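Local structure of CRISPR system Cmr subunit Cmr5 (Thermus thermophilus HB8, 2ZOP) at residues V7-A12 / A101-R106. The protein is probably a subunit of the Cmr ribonucleoprotein complex of type III-B CRISPR systems, which defend the cell against viruses and other mobile genetic elements. Sequence-based numbering, arbitrary orientation.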
# COMPACT_ATOMS: atom_id res chain seq x y z
N VAL A 7 -20.16 11.92 -15.30
CA VAL A 7 -21.07 10.89 -15.78
C VAL A 7 -21.18 9.79 -14.73
O VAL A 7 -22.28 9.34 -14.40
CB VAL A 7 -20.58 10.32 -17.12
CG1 VAL A 7 -21.38 9.09 -17.50
CG2 VAL A 7 -20.70 11.38 -18.20
N TRP A 8 -20.03 9.35 -14.21
CA TRP A 8 -20.01 8.31 -13.19
C TRP A 8 -20.78 8.76 -11.95
O TRP A 8 -21.54 7.99 -11.36
CB TRP A 8 -18.58 7.98 -12.75
CG TRP A 8 -17.72 7.36 -13.78
CD1 TRP A 8 -18.11 6.55 -14.81
CD2 TRP A 8 -16.29 7.48 -13.89
NE1 TRP A 8 -17.02 6.16 -15.54
CE2 TRP A 8 -15.89 6.72 -15.00
CE3 TRP A 8 -15.32 8.17 -13.15
CZ2 TRP A 8 -14.55 6.62 -15.40
CZ3 TRP A 8 -13.99 8.07 -13.54
CH2 TRP A 8 -13.62 7.30 -14.66
N ALA A 9 -20.55 10.01 -11.55
CA ALA A 9 -21.20 10.58 -10.38
C ALA A 9 -22.71 10.51 -10.51
O ALA A 9 -23.41 10.10 -9.59
CB ALA A 9 -20.75 12.03 -10.17
N GLN A 10 -23.22 10.90 -11.68
CA GLN A 10 -24.66 10.87 -11.91
C GLN A 10 -25.24 9.46 -12.06
O GLN A 10 -26.34 9.21 -11.60
CB GLN A 10 -25.01 11.77 -13.10
CG GLN A 10 -24.83 13.26 -12.74
CD GLN A 10 -25.10 14.20 -13.89
OE1 GLN A 10 -25.71 13.83 -14.89
NE2 GLN A 10 -24.65 15.45 -13.75
N LYS A 11 -24.50 8.55 -12.69
CA LYS A 11 -24.98 7.17 -12.85
C LYS A 11 -25.00 6.50 -11.48
O LYS A 11 -25.90 5.72 -11.17
CB LYS A 11 -24.07 6.39 -13.80
CG LYS A 11 -24.30 6.66 -15.30
CD LYS A 11 -23.29 5.90 -16.15
CE LYS A 11 -23.61 5.99 -17.64
NZ LYS A 11 -24.90 5.30 -17.97
N ALA A 12 -24.00 6.81 -10.66
CA ALA A 12 -23.90 6.26 -9.32
C ALA A 12 -25.10 6.77 -8.53
O ALA A 12 -25.71 6.04 -7.75
CB ALA A 12 -22.60 6.71 -8.65
N ALA A 101 -16.45 4.48 -6.88
CA ALA A 101 -16.79 4.00 -5.55
C ALA A 101 -17.06 5.15 -4.58
O ALA A 101 -18.03 5.13 -3.81
CB ALA A 101 -15.67 3.12 -5.01
N GLU A 102 -16.20 6.17 -4.60
CA GLU A 102 -16.41 7.32 -3.72
C GLU A 102 -17.77 7.97 -3.96
O GLU A 102 -18.41 8.45 -3.02
CB GLU A 102 -15.30 8.35 -3.90
CG GLU A 102 -13.94 7.90 -3.39
CD GLU A 102 -13.91 7.71 -1.89
OE1 GLU A 102 -12.81 7.46 -1.34
OE2 GLU A 102 -14.98 7.80 -1.25
N TRP A 103 -18.22 8.01 -5.21
CA TRP A 103 -19.52 8.61 -5.50
C TRP A 103 -20.64 7.76 -4.92
O TRP A 103 -21.60 8.29 -4.36
CB TRP A 103 -19.71 8.79 -7.02
CG TRP A 103 -18.89 9.93 -7.55
CD1 TRP A 103 -17.93 9.86 -8.52
CD2 TRP A 103 -18.93 11.30 -7.12
NE1 TRP A 103 -17.36 11.10 -8.71
CE2 TRP A 103 -17.95 12.00 -7.86
CE3 TRP A 103 -19.69 12.00 -6.17
CZ2 TRP A 103 -17.71 13.37 -7.69
CZ3 TRP A 103 -19.45 13.37 -5.99
CH2 TRP A 103 -18.46 14.04 -6.75
N PHE A 104 -20.53 6.44 -5.05
CA PHE A 104 -21.54 5.55 -4.48
C PHE A 104 -21.59 5.80 -2.98
O PHE A 104 -22.68 5.89 -2.39
CB PHE A 104 -21.16 4.09 -4.73
CG PHE A 104 -21.64 3.55 -6.05
CD1 PHE A 104 -22.91 2.97 -6.15
CD2 PHE A 104 -20.85 3.61 -7.18
CE1 PHE A 104 -23.38 2.48 -7.36
CE2 PHE A 104 -21.30 3.12 -8.40
CZ PHE A 104 -22.57 2.55 -8.49
N LYS A 105 -20.42 5.93 -2.38
CA LYS A 105 -20.31 6.18 -0.95
C LYS A 105 -20.99 7.49 -0.56
O LYS A 105 -21.81 7.53 0.37
CB LYS A 105 -18.83 6.23 -0.53
CG LYS A 105 -18.61 6.65 0.91
CD LYS A 105 -17.17 6.41 1.34
CE LYS A 105 -16.92 6.94 2.75
NZ LYS A 105 -17.01 8.43 2.77
N ARG A 106 -20.66 8.56 -1.27
CA ARG A 106 -21.23 9.87 -1.00
C ARG A 106 -22.75 9.89 -1.14
O ARG A 106 -23.44 10.43 -0.27
CB ARG A 106 -20.60 10.91 -1.93
CG ARG A 106 -19.15 11.20 -1.58
CD ARG A 106 -18.42 11.84 -2.74
NE ARG A 106 -16.99 11.92 -2.50
CZ ARG A 106 -16.08 12.13 -3.45
NH1 ARG A 106 -16.48 12.28 -4.71
NH2 ARG A 106 -14.79 12.17 -3.15
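Ala9 CA lies 5.5 Å from Trp103 CA and Ala12 CA 5.4 Å from Phe104 CA where 7-12 and 101-106 meet, two short helical segments running roughly the same way, their axes approaching to 8.7 Å at a crossing angle of -40°. Alanine on one helix meets aromatic rings on the other. The methyl of Ala9 sits squarely over the indole of Trp103: CB lies 3.6 Å from the centroid of the five-membered ring and 9° off its normal, a CH-pi contact. A chi1 of -74° at Trp103, which sets CG trans to the carbonyl carbon, carries the indole alongside Ala9, and chi2 turns its flat to the methyl. Over the opposite face, offset toward the rim, comes Arg106 NH1 from one turn on; the guanidinium presents its edge to the indole and lays a flat face on Glu102 CB. The CB of Ala12 points toward the second helix. It touches Trp103 CB at 3.9 Å and makes a second CH-pi contact, 4.0 Å from the Phe104 ring centroid and off-centre toward the CD2-CE2 edge. The buried Phe104 side chain also touches Leu62 and Val69 of helix 57-69 and Tyr28 of helix 25-42. No hydrogen bond crosses the contact; it is wholly apolar, joining the N-terminal helix 4-19 to the C-terminal helix 87-111 in the all-alpha Cmr5 fold.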